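Local coordinates for beta-lactamase Rm3 (Uncultured bacterium, PDB 5IQK), which is a subclass B3 metallo-beta-lactamase that probably uses bound zinc to hydrolyse the amide bond of beta-lactam antibiotics, at residues F189-S194 / P198-D203; G159-W164 / E209-L214; K55-I60 / A87-R92. All coordinates share one frame; numbering follows the deposited sequence.

In the fold
Following the chain from its N terminus, interaction 3 comes first: helix 53-62 packs on helix 86-93, closing a loop of 26 residues that holds strand 70-74 and helix 80-83. Interaction 2 opens next, on strand 160-168; 44 residues intervene before it closes on 209-214, the later part of helix 200-212 and the residues that follow. Within that span lies interaction 1, where 189-194 meets 198-203 across three residues. Interactions 1 and 2 both use helix 200-212, their centres 20 Å apart, whereas interaction 3 lies on the opposite side of the chain's centre from both. Together they join helices beside the seven-stranded sheet, a helix to the five-stranded sheet, and a loop to that helix's start.

Interaction 1 (F189-S194 / P198-D203); sequences FKFSAS and PNALAD
Aliphatic groups of Ala-200 and Leu-201 pack on the side chain and backbone carbonyl of Phe-191. Among the apolar pairs, the CB of Ala-200 points at the loop and lies 4.1 Å from CD1 of the Phe-191 ring, approaching it obliquely, and Leu-201 CD2 lies near Phe-191 CB. Within the loop the two aromatic rings meet edge to face: CE2 of Phe-189 lies 3.6 Å above the plane of the Phe-191 ring, over its centre.

The shorter approaches are to backbone. Ala-200 CB sits 3.7 Å from Phe-191 O, and Leu-201 CG is 3.6 Å from the same oxygen. A chi1 of -71° sets CG of Leu-201 anti to the carbonyl carbon, and CG and CD1 then lie against the loop, CD1 being 4.0 Å from Ser-192 CA. Pro-198 CA stands 3.3 Å from Ser-194 O, with an angle of 121° at the hydrogen, a bent CA-H...O contact. Pro-198 N is also close to that oxygen but has no hydrogen to share, so the approach is not a hydrogen bond.

Conventional polar bonds lie within each segment or reach outside. A type I turn from Lys-190 to Ala-193 folds the loop, Asn-199 ND2 donates to Asp-203 OD1 at 2.9 Å, and the OG of Ser-194 bonds to Tyr-197 N.

This is loop-to-helix packing in the connection between strand 171-178 and helix 200-212, with the Phe-191 side chain about 10 Å from a bound zinc ion. The turn lies against the first residues of helix 200-212. It is also tied to helix 249-269, where Glu-268 accepts from Phe-191 N and hydrogen-bonds with Ser-192 OG, and where Arg-264 touches the Phe-191 side chain.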
loop_
_atom_site.group_PDB
_atom_site.type_symbol
_atom_site.label_atom_id
_atom_site.label_comp_id
_atom_site.label_asym_id
_atom_site.label_seq_id
_atom_site.Cartn_x
_atom_site.Cartn_y
_atom_site.Cartn_z
ATOM N N PHE A 189 -9.296 2.062 21.441
ATOM C CA PHE A 189 -9.330 0.749 20.791
ATOM C C PHE A 189 -8.240 -0.127 21.376
ATOM O O PHE A 189 -7.139 0.356 21.630
ATOM C CB PHE A 189 -9.148 0.875 19.274
ATOM C CG PHE A 189 -9.084 -0.455 18.559
ATOM C CD1 PHE A 189 -10.247 -1.085 18.147
ATOM C CD2 PHE A 189 -7.863 -1.077 18.317
ATOM C CE1 PHE A 189 -10.207 -2.310 17.490
ATOM C CE2 PHE A 189 -7.806 -2.301 17.647
ATOM C CZ PHE A 189 -8.984 -2.921 17.248
ATOM N N LYS A 190 -8.551 -1.405 21.606
ATOM C CA LYS A 190 -7.582 -2.338 22.167
ATOM C C LYS A 190 -7.363 -3.521 21.226
ATOM O O LYS A 190 -8.267 -4.325 20.978
ATOM C CB LYS A 190 -8.030 -2.803 23.555
ATOM C CG LYS A 190 -8.046 -1.676 24.591
ATOM C CD LYS A 190 -7.673 -2.154 25.989
ATOM C CE LYS A 190 -7.955 -1.069 27.021
ATOM N NZ LYS A 190 -7.594 -1.470 28.417
ATOM N N PHE A 191 -6.163 -3.601 20.668
ATOM C CA PHE A 191 -5.805 -4.740 19.824
ATOM C C PHE A 191 -5.921 -6.065 20.581
ATOM O O PHE A 191 -6.214 -7.117 19.996
ATOM C CB PHE A 191 -4.392 -4.568 19.291
ATOM C CG PHE A 191 -4.301 -3.584 18.166
ATOM C CD1 PHE A 191 -4.440 -4.002 16.851
ATOM C CD2 PHE A 191 -4.091 -2.236 18.427
ATOM C CE1 PHE A 191 -4.363 -3.087 15.803
ATOM C CE2 PHE A 191 -3.998 -1.312 17.383
ATOM C CZ PHE A 191 -4.151 -1.739 16.079
ATOM N N SER A 192 -5.697 -5.998 21.888
ATOM C CA SER A 192 -5.706 -7.183 22.733
ATOM C C SER A 192 -7.102 -7.520 23.256
ATOM O O SER A 192 -7.280 -8.553 23.896
ATOM C CB SER A 192 -4.747 -7.003 23.919
ATOM O OG SER A 192 -5.156 -5.937 24.766
ATOM N N ALA A 193 -8.092 -6.670 22.994
ATOM C CA ALA A 193 -9.402 -6.898 23.604
ATOM C C ALA A 193 -10.551 -6.263 22.830
ATOM O O ALA A 193 -11.444 -5.671 23.414
ATOM C CB ALA A 193 -9.403 -6.386 25.056
ATOM N N SER A 194 -10.539 -6.397 21.514
ATOM C CA SER A 194 -11.621 -5.851 20.702
ATOM C C SER A 194 -12.728 -6.879 20.508
ATOM O O SER A 194 -12.453 -7.993 20.064
ATOM C CB SER A 194 -11.086 -5.409 19.332
ATOM O OG SER A 194 -12.147 -4.975 18.496
ATOM N N PRO A 198 -11.777 -9.375 17.076
ATOM C CA PRO A 198 -11.109 -10.257 18.037
ATOM C C PRO A 198 -9.888 -10.937 17.467
ATOM O O PRO A 198 -9.041 -11.369 18.249
ATOM C CB PRO A 198 -12.194 -11.287 18.383
ATOM C CG PRO A 198 -13.092 -11.302 17.208
ATOM C CD PRO A 198 -13.118 -9.874 16.722
ATOM N N ASN A 199 -9.769 -10.997 16.137
ATOM C CA ASN A 199 -8.643 -11.701 15.534
ATOM C C ASN A 199 -7.439 -10.817 15.296
ATOM O O ASN A 199 -6.480 -11.236 14.656
ATOM C CB ASN A 199 -9.047 -12.335 14.207
ATOM C CG ASN A 199 -8.454 -13.709 14.036
ATOM O OD1 ASN A 199 -8.551 -14.532 14.928
ATOM N ND2 ASN A 199 -7.797 -13.952 12.904
ATOM N N ALA A 200 -7.479 -9.599 15.826
ATOM C CA ALA A 200 -6.449 -8.613 15.533
ATOM C C ALA A 200 -5.029 -9.125 15.828
ATOM O O ALA A 200 -4.128 -8.965 14.988
ATOM C CB ALA A 200 -6.723 -7.310 16.307
ATOM N N LEU A 201 -4.815 -9.728 16.997
ATOM C CA LEU A 201 -3.475 -10.210 17.352
ATOM C C LEU A 201 -3.054 -11.404 16.513
ATOM O O LEU A 201 -1.906 -11.486 16.086
ATOM C CB LEU A 201 -3.379 -10.590 18.826
ATOM C CG LEU A 201 -3.417 -9.425 19.810
ATOM C CD1 LEU A 201 -3.208 -9.923 21.233
ATOM C CD2 LEU A 201 -2.364 -8.393 19.430
ATOM N N ALA A 202 -3.972 -12.340 16.295
ATOM C CA ALA A 202 -3.675 -13.485 15.439
ATOM C C ALA A 202 -3.342 -13.006 14.020
ATOM O O ALA A 202 -2.413 -13.512 13.379
ATOM C CB ALA A 202 -4.842 -14.453 15.424
ATOM N N ASP A 203 -4.101 -12.027 13.536
ATOM C CA ASP A 203 -3.819 -11.432 12.219
ATOM C C ASP A 203 -2.424 -10.811 12.133
ATOM O O ASP A 203 -1.669 -11.094 11.187
ATOM C CB ASP A 203 -4.852 -10.357 11.880
ATOM C CG ASP A 203 -6.133 -10.926 11.331
ATOM O OD1 ASP A 203 -6.220 -12.159 11.184
ATOM O OD2 ASP A 203 -7.062 -10.137 11.067
#

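Interaction 2 (G159-W164 / E209-L214); sequences GLSWTW and ETLEKL
Thr-163 meets Leu-214 with its methyl because chi1 of 59° puts OG1 between the backbone N and the carbonyl carbon and leaves CG2 beside the N, anti to the carbonyl carbon. Leu-214 answers with CG likewise anti to its own carbonyl carbon (chi1 -79°), and the two side chains reach toward each other tip to tip. CG2 of Thr-163 is 3.7 Å from CD1 of Leu-214 and 4.2 Å from CD2, so a single methyl touches both branches of the leucine.

Two residues earlier on the strand, Ser-161 meets Leu-211. Here one branch does the touching: Leu-211 CD2 lies 3.8 Å from Ser-161 OG and 4.1 Å from Ser-161 CB. This is van der Waals contact, since a methyl offers the hydroxyl no polar partner. The polar needs of the two strand residues are met elsewhere, Ser-161 OG by Thr-152 OG1 and Asp-179 N, and Thr-163 OG1 by His-150 NE2.

The spacing of the backbones fits so slight a contact. Ser-161 CA and Leu-211 CA are 8.3 Å apart, Thr-163 CA and Leu-214 CA are 8.6 Å apart, and just 132 Å² is buried in all, both sides summed.

Strand 160-168 lies between strands 145-151 and 171-178 in the five-stranded sheet, and in this contact the later part of helix 200-212 and the residues that follow it, up to Leu-214, lie over one sheet face, consistent with the alpha-beta/beta-alpha sandwich of the metallo-beta-lactamase superfamily. Leu-211 extends the packing to Ala-178 and to Val-254 of helix 249-269, while Leu-214 also touches His-150 of strand 145-151.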
loop_
_atom_site.group_PDB
_atom_site.type_symbol
_atom_site.label_atom_id
_atom_site.label_comp_id
_atom_site.label_asym_id
_atom_site.label_seq_id
_atom_site.Cartn_x
_atom_site.Cartn_y
_atom_site.Cartn_z
ATOM N N GLY A 159 -6.131 -5.956 5.312
ATOM C CA GLY A 159 -4.841 -5.619 4.746
ATOM C C GLY A 159 -4.328 -6.600 3.713
ATOM O O GLY A 159 -4.427 -7.833 3.882
ATOM N N LEU A 160 -3.810 -6.054 2.612
ATOM C CA LEU A 160 -3.226 -6.851 1.540
ATOM C C LEU A 160 -1.840 -6.352 1.134
ATOM O O LEU A 160 -1.647 -5.161 0.951
ATOM C CB LEU A 160 -4.108 -6.813 0.300
ATOM C CG LEU A 160 -5.183 -7.832 -0.026
ATOM C CD1 LEU A 160 -5.605 -7.530 -1.445
ATOM C CD2 LEU A 160 -4.650 -9.250 0.109
ATOM N N SER A 161 -0.899 -7.264 0.919
ATOM C CA SER A 161 0.393 -6.899 0.347
ATOM C C SER A 161 0.534 -7.580 -1.023
ATOM O O SER A 161 -0.135 -8.582 -1.294
ATOM C CB SER A 161 1.534 -7.302 1.282
ATOM O OG SER A 161 1.414 -6.643 2.538
ATOM N N TRP A 162 1.403 -7.040 -1.877
ATOM C CA TRP A 162 1.501 -7.476 -3.265
ATOM C C TRP A 162 2.942 -7.767 -3.660
ATOM O O TRP A 162 3.850 -7.031 -3.282
ATOM C CB TRP A 162 0.935 -6.402 -4.201
ATOM C CG TRP A 162 -0.539 -6.177 -4.044
ATOM C CD1 TRP A 162 -1.154 -5.276 -3.216
ATOM C CD2 TRP A 162 -1.586 -6.871 -4.731
ATOM N NE1 TRP A 162 -2.523 -5.372 -3.353
ATOM C CE2 TRP A 162 -2.809 -6.337 -4.282
ATOM C CE3 TRP A 162 -1.605 -7.884 -5.690
ATOM C CZ2 TRP A 162 -4.039 -6.790 -4.762
ATOM C CZ3 TRP A 162 -2.828 -8.330 -6.167
ATOM C CH2 TRP A 162 -4.028 -7.786 -5.695
ATOM N N THR A 163 3.147 -8.833 -4.429
ATOM C CA THR A 163 4.471 -9.138 -4.959
ATOM C C THR A 163 4.426 -9.347 -6.460
ATOM O O THR A 163 3.423 -9.786 -7.021
ATOM C CB THR A 163 5.086 -10.401 -4.338
ATOM O OG1 THR A 163 4.228 -11.526 -4.595
ATOM C CG2 THR A 163 5.304 -10.229 -2.842
ATOM N N TRP A 164 5.546 -9.042 -7.096
ATOM C CA TRP A 164 5.721 -9.255 -8.519
ATOM C C TRP A 164 7.206 -9.199 -8.820
ATOM O O TRP A 164 8.003 -8.853 -7.950
ATOM C CB TRP A 164 4.956 -8.199 -9.323
ATOM C CG TRP A 164 5.482 -6.798 -9.154
ATOM C CD1 TRP A 164 6.291 -6.117 -10.014
ATOM C CD2 TRP A 164 5.242 -5.913 -8.049
ATOM N NE1 TRP A 164 6.561 -4.865 -9.529
ATOM C CE2 TRP A 164 5.930 -4.712 -8.321
ATOM C CE3 TRP A 164 4.508 -6.017 -6.865
ATOM C CZ2 TRP A 164 5.913 -3.631 -7.457
ATOM C CZ3 TRP A 164 4.490 -4.937 -5.998
ATOM C CH2 TRP A 164 5.184 -3.763 -6.294
ATOM N N GLU A 209 4.694 -13.180 10.114
ATOM C CA GLU A 209 5.251 -14.410 9.580
ATOM C C GLU A 209 5.271 -14.393 8.054
ATOM O O GLU A 209 6.242 -14.806 7.432
ATOM C CB GLU A 209 4.419 -15.599 10.052
ATOM C CG GLU A 209 4.468 -15.873 11.542
ATOM C CD GLU A 209 3.333 -16.769 11.993
ATOM O OE1 GLU A 209 2.591 -17.258 11.119
ATOM O OE2 GLU A 209 3.213 -17.018 13.210
ATOM N N THR A 210 4.174 -13.922 7.468
ATOM C CA THR A 210 4.015 -13.891 6.018
ATOM C C THR A 210 5.030 -12.965 5.366
ATOM O O THR A 210 5.738 -13.348 4.431
ATOM C CB THR A 210 2.603 -13.424 5.623
ATOM O OG1 THR A 210 1.647 -14.416 6.010
ATOM C CG2 THR A 210 2.510 -13.203 4.116
ATOM N N LEU A 211 5.102 -11.747 5.878
ATOM C CA LEU A 211 5.945 -10.741 5.259
ATOM C C LEU A 211 7.425 -11.055 5.431
ATOM O O LEU A 211 8.213 -10.838 4.501
ATOM C CB LEU A 211 5.620 -9.351 5.814
ATOM C CG LEU A 211 4.364 -8.677 5.241
ATOM C CD1 LEU A 211 3.974 -7.462 6.065
ATOM C CD2 LEU A 211 4.611 -8.268 3.783
ATOM N N GLU A 212 7.809 -11.604 6.580
ATOM C CA GLU A 212 9.233 -11.766 6.854
ATOM C C GLU A 212 9.882 -12.873 6.025
ATOM O O GLU A 212 11.106 -12.910 5.898
ATOM C CB GLU A 212 9.481 -12.044 8.340
ATOM C CG GLU A 212 9.115 -13.451 8.782
ATOM C CD GLU A 212 9.209 -13.625 10.289
ATOM O OE1 GLU A 212 9.687 -12.687 10.961
ATOM O OE2 GLU A 212 8.804 -14.694 10.798
ATOM N N LYS A 213 9.085 -13.750 5.424
ATOM C CA LYS A 213 9.692 -14.792 4.611
ATOM C C LYS A 213 9.381 -14.663 3.120
ATOM O O LYS A 213 9.714 -15.557 2.342
ATOM C CB LYS A 213 9.284 -16.181 5.111
ATOM C CG LYS A 213 7.805 -16.479 5.131
ATOM C CD LYS A 213 7.547 -17.817 5.821
ATOM C CE LYS A 213 6.058 -18.137 5.901
ATOM N NZ LYS A 213 5.402 -18.157 4.562
ATOM N N LEU A 214 8.792 -13.543 2.716
ATOM C CA LEU A 214 8.647 -13.231 1.293
ATOM C C LEU A 214 9.993 -12.986 0.631
ATOM O O LEU A 214 10.836 -12.294 1.196
ATOM C CB LEU A 214 7.782 -11.984 1.087
ATOM C CG LEU A 214 6.265 -12.021 1.165
ATOM C CD1 LEU A 214 5.749 -10.650 0.795
ATOM C CD2 LEU A 214 5.725 -13.058 0.199
#

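Interaction 3 (K55-I60 / A87-R92); sequences KIIANI and AELQRR
Ile-57 and Leu-89 form the tight part of this helix pair, sliding past each other in opposite directions until CG1 of Ile-57 lies 3.5 Å from CD2 of Leu-89. The same leucine branch is 3.9 Å from Ile-57 CD1. The other branch turns to Ile-56, whose chain crosses that of Leu-89 at about a right angle; their CD1 atoms are 4.2 Å apart, a looser touch. One leucine thus spreads its two methyls over two consecutive isoleucines, and both Ile-56 and Leu-89 are buried.

The solvent side is built differently. Exposed Arg-92 bends at chi2 and chi3 (-74° and -62°), folding its chain back over Ile-57. CD1 of Ile-57 is 3.8 Å from Arg-92 CG and lies 3.8 Å above one face of the guanidinium, offset toward the rim, covering part of that face; CG2 of the isoleucine touches NH2 at 3.8 Å. No polar bond joins the pair.

The short segment axes approach to 11.0 Å at an angle of 44°, and even the nearest CA atoms, those of Ile-57 and Leu-89, are 7.6 Å apart, so side chains bridge the gap. Beneath them, Ile-56 and Leu-89 both rest on Leu-44 of strand 42-45, which places helices 53-62 and 86-93 together against the seven-stranded sheet, as expected for the superfamily's alpha-beta/beta-alpha sandwich.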
loop_
_atom_site.group_PDB
_atom_site.type_symbol
_atom_site.label_atom_id
_atom_site.label_comp_id
_atom_site.label_asym_id
_atom_site.label_seq_id
_atom_site.Cartn_x
_atom_site.Cartn_y
_atom_site.Cartn_z
ATOM N N LYS A 55 -2.538 14.240 -7.983
ATOM C CA LYS A 55 -1.090 14.231 -7.879
ATOM C C LYS A 55 -0.530 12.962 -8.478
ATOM O O LYS A 55 0.463 12.999 -9.199
ATOM C CB LYS A 55 -0.657 14.381 -6.427
ATOM C CG LYS A 55 -0.993 15.742 -5.849
ATOM C CD LYS A 55 -0.250 15.995 -4.553
ATOM C CE LYS A 55 -0.619 17.330 -3.965
ATOM N NZ LYS A 55 0.336 17.731 -2.875
ATOM N N ILE A 56 -1.173 11.834 -8.182
ATOM C CA ILE A 56 -0.759 10.558 -8.766
ATOM C C ILE A 56 -0.855 10.588 -10.289
ATOM O O ILE A 56 0.076 10.174 -10.982
ATOM C CB ILE A 56 -1.607 9.399 -8.224
ATOM C CG1 ILE A 56 -1.292 9.196 -6.734
ATOM C CG2 ILE A 56 -1.324 8.128 -9.016
ATOM C CD1 ILE A 56 -2.265 8.240 -5.978
ATOM N N ILE A 57 -1.973 11.094 -10.799
ATOM C CA ILE A 57 -2.188 11.213 -12.241
ATOM C C ILE A 57 -1.139 12.118 -12.887
ATOM O O ILE A 57 -0.590 11.778 -13.932
ATOM C CB ILE A 57 -3.606 11.737 -12.545
ATOM C CG1 ILE A 57 -4.642 10.677 -12.139
ATOM C CG2 ILE A 57 -3.749 12.112 -14.021
ATOM C CD1 ILE A 57 -6.078 11.124 -12.253
ATOM N N ALA A 58 -0.850 13.249 -12.247
ATOM C CA ALA A 58 0.164 14.172 -12.751
ATOM C C ALA A 58 1.528 13.492 -12.771
ATOM O O ALA A 58 2.305 13.660 -13.721
ATOM C CB ALA A 58 0.207 15.435 -11.899
ATOM N N ASN A 59 1.800 12.703 -11.733
ATOM C CA ASN A 59 3.059 11.976 -11.615
ATOM C C ASN A 59 3.218 10.876 -12.672
ATOM O O ASN A 59 4.319 10.651 -13.166
ATOM C CB ASN A 59 3.203 11.355 -10.211
ATOM C CG ASN A 59 3.546 12.386 -9.146
ATOM O OD1 ASN A 59 3.951 13.503 -9.459
ATOM N ND2 ASN A 59 3.425 11.998 -7.875
ATOM N N ILE A 60 2.128 10.186 -12.999
ATOM C CA ILE A 60 2.158 9.181 -14.051
ATOM C C ILE A 60 2.541 9.858 -15.373
ATOM O O ILE A 60 3.392 9.358 -16.098
ATOM C CB ILE A 60 0.805 8.453 -14.186
ATOM C CG1 ILE A 60 0.536 7.605 -12.940
ATOM C CG2 ILE A 60 0.756 7.580 -15.451
ATOM C CD1 ILE A 60 -0.861 7.027 -12.888
ATOM N N ALA A 87 -11.634 6.213 -6.387
ATOM C CA ALA A 87 -12.771 6.500 -7.269
ATOM C C ALA A 87 -12.359 7.349 -8.474
ATOM O O ALA A 87 -12.794 7.094 -9.611
ATOM C CB ALA A 87 -13.879 7.192 -6.499
ATOM N N GLU A 88 -11.522 8.353 -8.235
ATOM C CA GLU A 88 -11.083 9.238 -9.320
ATOM C C GLU A 88 -10.143 8.522 -10.282
ATOM O O GLU A 88 -10.245 8.685 -11.499
ATOM C CB GLU A 88 -10.401 10.493 -8.757
ATOM C CG GLU A 88 -9.878 11.443 -9.839
ATOM C CD GLU A 88 -9.542 12.834 -9.307
ATOM O OE1 GLU A 88 -9.659 13.055 -8.081
ATOM O OE2 GLU A 88 -9.163 13.707 -10.120
ATOM N N LEU A 89 -9.219 7.738 -9.737
ATOM C CA LEU A 89 -8.289 6.987 -10.565
ATOM C C LEU A 89 -9.043 5.993 -11.443
ATOM O O LEU A 89 -8.731 5.834 -12.633
ATOM C CB LEU A 89 -7.252 6.273 -9.702
ATOM C CG LEU A 89 -6.305 7.222 -8.968
ATOM C CD1 LEU A 89 -5.465 6.471 -7.956
ATOM C CD2 LEU A 89 -5.417 7.976 -9.977
ATOM N N GLN A 90 -10.057 5.353 -10.872
ATOM C CA GLN A 90 -10.897 4.443 -11.647
ATOM C C GLN A 90 -11.636 5.167 -12.766
ATOM O O GLN A 90 -11.650 4.703 -13.902
ATOM C CB GLN A 90 -11.902 3.735 -10.744
ATOM C CG GLN A 90 -12.971 2.951 -11.493
ATOM C CD GLN A 90 -13.609 1.903 -10.604
ATOM O OE1 GLN A 90 -14.590 2.177 -9.911
ATOM N NE2 GLN A 90 -13.060 0.692 -10.625
ATOM N N ARG A 91 -12.234 6.311 -12.456
ATOM C CA ARG A 91 -12.961 7.067 -13.470
ATOM C C ARG A 91 -12.060 7.485 -14.624
ATOM O O ARG A 91 -12.472 7.448 -15.783
ATOM C CB ARG A 91 -13.616 8.304 -12.862
ATOM C CG ARG A 91 -14.939 8.037 -12.177
ATOM C CD ARG A 91 -15.693 9.338 -11.945
ATOM N NE ARG A 91 -14.876 10.333 -11.251
ATOM C CZ ARG A 91 -14.761 10.413 -9.928
ATOM N NH1 ARG A 91 -15.402 9.547 -9.155
ATOM N NH2 ARG A 91 -14.000 11.351 -9.377
ATOM N N ARG A 92 -10.825 7.866 -14.309
ATOM C CA ARG A 92 -9.909 8.384 -15.330
ATOM C C ARG A 92 -9.256 7.267 -16.150
ATOM O O ARG A 92 -8.778 7.502 -17.260
ATOM C CB ARG A 92 -8.826 9.256 -14.683
ATOM C CG ARG A 92 -9.320 10.599 -14.123
ATOM C CD ARG A 92 -9.629 11.592 -15.241
ATOM N NE ARG A 92 -8.446 11.906 -16.040
ATOM C CZ ARG A 92 -7.557 12.843 -15.723
ATOM N NH1 ARG A 92 -7.724 13.584 -14.638
ATOM N NH2 ARG A 92 -6.506 13.049 -16.500
#